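Side-chain contacts in geranyl diphosphate synthase small subunit (Antirrhinum majus, PDB 3QKC), which probably serves as the regulatory partner of a catalytic large subunit in making geranyl diphosphate, the ten-carbon precursor of monoterpenes: residues A[214-217]-A[218-221]; A[172-175]-A[176-180]. All blocks are in the same frame, centred on the assembly; numbering follows the deposited sequence.

Contact 2 (172-180) comes first along the chain, near the start of helix 169-195; contact 1 (214-221) follows at the end of helix 199-219, the next helix. Their centres lie about 8 Å apart because the two helices pack against each other in the all-helical fold of the prenyltransferase family. The contacts touch directly: C176 SG comes to 3.3 Å from G217 C, and T214 OG1 to 3.4 Å from K177 CA. G217, which has no side chain, lets the sulfur approach the backbone, so the two helices can pack closely here. The centre of each contact lies about 13 Å from the centre of the chain.

Contact 1 of 2, residues A[214-217]-A[218-221]; sequences TVQG and LLGK
V215 and L219 meet one turn apart on the last part of helix 199-219, in the all-helical fold of the prenyltransferase family. Their side chains lie side by side and point the same way, with V215 CG1 3.9 Å from L219 CD1. The valine places CG1 opposite its backbone N, beside the carbonyl carbon (chi1 166°), and this turns the branch to the leucine methyl. Backbone bonds hold the turn: L219 N gives a nearly straight bond to V215 O at 3.0 Å, and L218 N reaches T214 O at 2.9 Å.

The tight side is formed by T214, V215, G217 and L218, all buried. V215 suits it with branched methyls against L233 of helix 227-241. L218 CG lies 3.4 Å from T214 O, and its branched end suits an apolar setting between I230 of helix 227-241 and C176 of helix 169-195. T214 turns its hydroxyl back to L210 O, so a polar group can be buried with its hydrogen bond made inside its own helix. G217 keeps this flank slim, as it brings no side chain where helix 169-195 comes close.

The other side is looser. Q216 is partly exposed, as suits an amide, and its NE2 makes a weak hydrogen bond to S48. L219, reaching from V215 to the open side, is largely exposed despite being apolar, though it touches I230. G220, without a side chain, bonds through its N to Q216 O at 3.2 Å, less straight at 150°. Beyond it, K221 bends at its second torsion and brings CD to 4.1 Å from G217 O.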
# COMPACT_ATOMS: atom_id res chain seq x y z
N THR A 214 4.79 -12.97 17.69
CA THR A 214 6.09 -13.63 17.70
C THR A 214 5.94 -15.12 18.06
O THR A 214 6.54 -15.99 17.41
CB THR A 214 7.08 -12.93 18.64
OG1 THR A 214 7.23 -11.56 18.24
CG2 THR A 214 8.45 -13.63 18.60
N VAL A 215 5.14 -15.42 19.09
CA VAL A 215 4.85 -16.83 19.44
C VAL A 215 4.21 -17.59 18.26
O VAL A 215 4.65 -18.67 17.92
CB VAL A 215 4.00 -16.94 20.72
CG1 VAL A 215 3.42 -18.36 20.89
CG2 VAL A 215 4.84 -16.54 21.93
N GLN A 216 3.21 -16.98 17.62
CA GLN A 216 2.55 -17.58 16.46
C GLN A 216 3.56 -17.84 15.32
O GLN A 216 3.56 -18.92 14.71
CB GLN A 216 1.39 -16.70 16.00
CG GLN A 216 0.16 -17.48 15.52
CD GLN A 216 -0.68 -18.10 16.65
OE1 GLN A 216 -0.15 -18.51 17.70
NE2 GLN A 216 -1.98 -18.16 16.44
N GLY A 217 4.43 -16.86 15.07
CA GLY A 217 5.55 -17.06 14.17
C GLY A 217 6.43 -18.24 14.51
O GLY A 217 6.72 -19.07 13.64
N LEU A 218 6.87 -18.31 15.77
CA LEU A 218 7.78 -19.36 16.23
C LEU A 218 7.21 -20.77 16.10
O LEU A 218 7.91 -21.71 15.71
CB LEU A 218 8.22 -19.11 17.67
CG LEU A 218 9.25 -17.99 17.92
CD1 LEU A 218 9.41 -17.74 19.42
CD2 LEU A 218 10.59 -18.30 17.27
N LEU A 219 5.93 -20.90 16.45
CA LEU A 219 5.20 -22.16 16.29
C LEU A 219 5.20 -22.60 14.83
O LEU A 219 5.35 -23.79 14.55
CB LEU A 219 3.76 -22.02 16.79
CG LEU A 219 3.41 -22.47 18.20
CD1 LEU A 219 4.29 -21.83 19.27
CD2 LEU A 219 1.94 -22.17 18.47
N GLY A 220 5.06 -21.64 13.92
CA GLY A 220 5.08 -21.89 12.48
C GLY A 220 6.42 -22.32 11.91
O GLY A 220 6.52 -22.64 10.72
N LYS A 221 7.45 -22.30 12.76
CA LYS A 221 8.75 -22.90 12.46
C LYS A 221 8.79 -24.33 13.00
O LYS A 221 9.30 -25.24 12.34
CB LYS A 221 9.89 -22.07 13.08
CG LYS A 221 10.73 -21.28 12.07
CD LYS A 221 9.94 -20.18 11.35
CE LYS A 221 10.77 -19.59 10.23
NZ LYS A 221 10.09 -18.46 9.55

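Contact 2 of 2, residues A[172-175]-A[176-180]; sequences IEYV and CKKKE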
# COMPACT_ATOMS: atom_id res chain seq x y z
N ILE A 172 16.09 -16.18 13.44
CA ILE A 172 14.78 -16.79 13.21
C ILE A 172 13.71 -16.08 14.04
O ILE A 172 12.68 -15.66 13.49
CB ILE A 172 14.78 -18.30 13.48
CG1 ILE A 172 15.58 -19.03 12.40
CG2 ILE A 172 13.35 -18.85 13.53
CD1 ILE A 172 15.94 -20.47 12.75
N GLU A 173 13.97 -15.92 15.34
CA GLU A 173 13.08 -15.17 16.21
C GLU A 173 12.83 -13.77 15.67
O GLU A 173 11.68 -13.33 15.62
CB GLU A 173 13.61 -15.09 17.64
CG GLU A 173 12.61 -14.45 18.61
CD GLU A 173 13.04 -14.49 20.07
OE1 GLU A 173 14.07 -15.14 20.39
OE2 GLU A 173 12.34 -13.88 20.90
N TYR A 174 13.89 -13.07 15.26
CA TYR A 174 13.78 -11.72 14.72
C TYR A 174 12.82 -11.66 13.53
O TYR A 174 12.02 -10.73 13.42
CB TYR A 174 15.14 -11.14 14.30
CG TYR A 174 15.05 -9.71 13.79
CD1 TYR A 174 14.69 -8.66 14.64
CD2 TYR A 174 15.30 -9.40 12.45
CE1 TYR A 174 14.60 -7.35 14.19
CE2 TYR A 174 15.21 -8.08 11.98
CZ TYR A 174 14.86 -7.06 12.87
OH TYR A 174 14.77 -5.75 12.44
N VAL A 175 12.93 -12.64 12.64
CA VAL A 175 12.05 -12.74 11.49
C VAL A 175 10.59 -12.93 11.92
O VAL A 175 9.70 -12.30 11.36
CB VAL A 175 12.54 -13.84 10.50
CG1 VAL A 175 11.44 -14.24 9.52
CG2 VAL A 175 13.80 -13.37 9.77
N CYS A 176 10.36 -13.76 12.95
CA CYS A 176 9.02 -14.00 13.49
C CYS A 176 8.41 -12.76 14.12
O CYS A 176 7.23 -12.46 13.94
CB CYS A 176 9.04 -15.14 14.50
SG CYS A 176 9.26 -16.75 13.74
N LYS A 177 9.24 -12.03 14.86
CA LYS A 177 8.89 -10.76 15.43
C LYS A 177 8.52 -9.73 14.36
O LYS A 177 7.59 -8.94 14.55
CB LYS A 177 10.05 -10.23 16.29
CG LYS A 177 9.73 -8.97 17.06
CD LYS A 177 10.91 -8.51 17.91
CE LYS A 177 11.03 -6.98 17.88
NZ LYS A 177 12.19 -6.51 18.74
N LYS A 178 9.24 -9.72 13.25
CA LYS A 178 9.00 -8.71 12.23
C LYS A 178 7.79 -9.04 11.35
O LYS A 178 7.12 -8.15 10.85
CB LYS A 178 10.26 -8.45 11.39
CG LYS A 178 10.97 -7.10 11.72
CD LYS A 178 11.23 -6.91 13.23
CE LYS A 178 11.54 -5.43 13.61
NZ LYS A 178 10.31 -4.55 13.70
N LYS A 179 7.52 -10.32 11.17
CA LYS A 179 6.41 -10.74 10.31
C LYS A 179 5.16 -10.99 11.16
O LYS A 179 4.33 -10.10 11.30
CB LYS A 179 6.81 -11.94 9.46
CG LYS A 179 7.98 -11.63 8.53
CD LYS A 179 8.44 -12.88 7.78
CE LYS A 179 7.36 -13.43 6.88
NZ LYS A 179 7.71 -14.80 6.37
N GLU A 180 5.05 -12.17 11.76
CA GLU A 180 3.87 -12.48 12.56
C GLU A 180 3.74 -11.56 13.77
O GLU A 180 2.64 -11.18 14.16
CB GLU A 180 3.85 -13.95 13.00
CG GLU A 180 3.66 -14.97 11.85
CD GLU A 180 4.98 -15.36 11.15
OE1 GLU A 180 6.02 -14.70 11.38
OE2 GLU A 180 4.97 -16.34 10.35
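Near its start, helix 169-195 widens into a pi-type turn at 177-180, and Y174, just ahead of that turn, meets K178 within it. The aliphatic part of the lysine runs obliquely past the ring, with K178 CD 3.5 Å from Y174 CE1 and K178 CE 3.5 Å from Y174 OH. Bends at chi2 (51°) and chi4 (79°) fold the chain to the ring and then turn its amine to E151 O, while the tyrosine hydroxyl bonds to E155. A lysine suits this place because its methylenes can lie against an aromatic ring while its end stays polar. Were Y174 replaced by an alanine, the methylenes of K178 would probably lose the ring beside them and E155 its hydroxyl partner.

V175 and K179 run alongside each other, V175 CG1 lying 3.7 Å from K179 CD, and the amine goes on to a salt bridge with E160. V175 O accepts a bond from K179 N at 3.0 Å and a weak one from K178 N at 3.2 Å. One turn earlier, C176 N bonds to I172 O at 3.0 Å.

With the amines of K178 and K179 held by polar partners, the chemistry implies that these two long chains are likely to be restrained at both ends, apolar stems on helix neighbours and charged tips on helix 153-160 and the chain just before it.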